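Local structure of chromosome segregation protein smc (Pyrococcus furiosus, 3KTA) at the interface of chains A and B. The protein contributes the N-terminal part of the ABC-type ATPase head of an SMC chromosome-segregation protein, which binds and hydrolyses ATP and also shows adenylate kinase activity. Coordinates in Å, arbitrary orientation; residue numbers count along the deposited sequence, not the author numbering. Chains: chain A, Chromosome segregation protein smc; chain B, Chromosome segregation protein smc.

The interface of chains A and B. Residues chain A 2, 86, 133-135, 141; chain B 88-89.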
loop_
_atom_site.group_PDB
_atom_site.type_symbol
_atom_site.label_atom_id
_atom_site.label_comp_id
_atom_site.label_asym_id
_atom_site.label_seq_id
_atom_site.Cartn_x
_atom_site.Cartn_y
_atom_site.Cartn_z
ATOM N N PRO A 2 -2.626 9.623 -11.641
ATOM C CA PRO A 2 -1.785 10.566 -10.884
ATOM C C PRO A 2 -0.771 9.825 -10.020
ATOM O O PRO A 2 -0.840 8.604 -9.918
ATOM C CB PRO A 2 -2.791 11.305 -9.993
ATOM C CG PRO A 2 -4.156 11.000 -10.579
ATOM C CD PRO A 2 -4.023 9.634 -11.176
ATOM N N PHE A 86 -0.038 15.692 -5.429
ATOM C CA PHE A 86 -0.169 14.749 -6.532
ATOM C C PHE A 86 0.230 15.386 -7.849
ATOM O O PHE A 86 -0.210 16.495 -8.178
ATOM C CB PHE A 86 -1.609 14.270 -6.678
ATOM C CG PHE A 86 -2.028 13.264 -5.658
ATOM C CD1 PHE A 86 -2.744 13.658 -4.530
ATOM C CD2 PHE A 86 -1.733 11.917 -5.838
ATOM C CE1 PHE A 86 -3.153 12.723 -3.584
ATOM C CE2 PHE A 86 -2.147 10.976 -4.898
ATOM C CZ PHE A 86 -2.843 11.380 -3.778
ATOM N N ALA A 133 -10.698 9.831 -8.986
ATOM C CA ALA A 133 -9.324 9.560 -9.397
ATOM C C ALA A 133 -8.910 8.125 -9.104
ATOM O O ALA A 133 -7.766 7.738 -9.362
ATOM C CB ALA A 133 -8.380 10.521 -8.687
HETATM N N MSE A 134 -9.834 7.351 -8.538
HETATM C CA MSE A 134 -9.594 5.948 -8.209
HETATM C C MSE A 134 -8.653 5.752 -7.010
HETATM O O MSE A 134 -7.825 4.844 -7.017
HETATM C CB MSE A 134 -9.048 5.205 -9.436
HETATM C CG MSE A 134 -9.834 3.969 -9.805
HETATM SE SE MSE A 134 -11.488 4.400 -10.724
HETATM C CE MSE A 134 -10.772 4.721 -12.500
ATOM N N ILE A 135 -8.799 6.601 -5.988
ATOM C CA ILE A 135 -7.969 6.577 -4.773
ATOM C C ILE A 135 -8.836 6.604 -3.505
ATOM O O ILE A 135 -9.777 7.386 -3.424
ATOM C CB ILE A 135 -7.020 7.811 -4.752
ATOM C CG1 ILE A 135 -6.071 7.788 -5.950
ATOM C CG2 ILE A 135 -6.243 7.887 -3.434
ATOM C CD1 ILE A 135 -5.270 9.060 -6.141
ATOM N N ASN A 141 -5.142 -1.420 -2.664
ATOM C CA ASN A 141 -3.791 -1.017 -3.059
ATOM C C ASN A 141 -2.964 -0.527 -1.889
ATOM O O ASN A 141 -1.766 -0.268 -2.027
ATOM C CB ASN A 141 -3.836 0.080 -4.140
ATOM C CG ASN A 141 -4.645 1.294 -3.704
ATOM O OD1 ASN A 141 -5.836 1.171 -3.428
ATOM N ND2 ASN A 141 -4.001 2.469 -3.640
ATOM N N PRO B 88 -3.220 4.229 -9.128
ATOM C CA PRO B 88 -2.250 5.334 -9.116
ATOM C C PRO B 88 -1.015 4.994 -8.281
ATOM O O PRO B 88 0.111 5.188 -8.763
ATOM C CB PRO B 88 -3.049 6.500 -8.518
ATOM C CG PRO B 88 -4.471 6.216 -8.984
ATOM C CD PRO B 88 -4.597 4.688 -8.845
ATOM N N PHE B 89 -1.216 4.455 -7.082
ATOM C CA PHE B 89 -0.072 4.067 -6.241
ATOM C C PHE B 89 -0.414 2.883 -5.355
ATOM O O PHE B 89 -1.588 2.615 -5.097
ATOM C CB PHE B 89 0.424 5.238 -5.382
ATOM C CG PHE B 89 -0.515 5.624 -4.284
ATOM C CD1 PHE B 89 -1.536 6.526 -4.525
ATOM C CD2 PHE B 89 -0.383 5.076 -3.010
ATOM C CE1 PHE B 89 -2.394 6.888 -3.504
ATOM C CE2 PHE B 89 -1.237 5.435 -1.983
ATOM C CZ PHE B 89 -2.260 6.332 -2.245
HETATM O O HOH W 1 0.843 6.362 -11.035
#
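A:Ile135 meets B:Pro88 and B:Phe89 with different branches, an arrangement set by its first torsion: at chi1 -62° CG1 lies anti to the carbonyl carbon, and CG2 takes the place anti to the backbone N. The CG1 arm, extended to CD1, crosses obliquely past the CB-CG side of the proline, CG1 standing 3.8 Å from B:Pro88 CG. CG2 instead reaches CE1 of B:Phe89 at 4.0 Å, the two side chains crossing at about a right angle. B:Phe89 has CG between its backbone N and carbonyl carbon (chi1 70°), folding the ring back toward A:Ile135. From another side CE2 of A:Phe86, on strand 80-87, approaches the same ring, lying 4.3 Å from CE1 of B:Phe89. B:Pro88 is wedged among chain A groups: the ring of A:Pro2 lies alongside it, pointing the same way, and the A:Pro2 carbonyl O touches its CB at 3.4 Å. The carbonyl oxygens of A:Ala133 and selenomethionine A:Met134 lie near its CG and CD. A water joins the two prolines' backbones, 2.7 Å from B:Pro88 O and also within bonding distance of A:Pro2 O. A polar tie is added by A:Asn141, whose side-chain amide ND2 donates to the backbone carbonyl O of B:Phe89 at 2.8 Å. The bond is fairly straight (153° at H), with the donor somewhat tilted from the carbonyl plane. An alanine here would remove the amide and is likely to leave B:Phe89 O without this mate, weakening the hold on the start of strand 89-93. The patch thus seats that strand's entrance against the loop after helix 123-132 and A:Pro2, just ahead of strand 3-10. Chains A and B are the N- and C-terminal segments of one SMC protein, and this mixed apolar and polar junction is likely to contribute to uniting them into the ABC-type ATPase head.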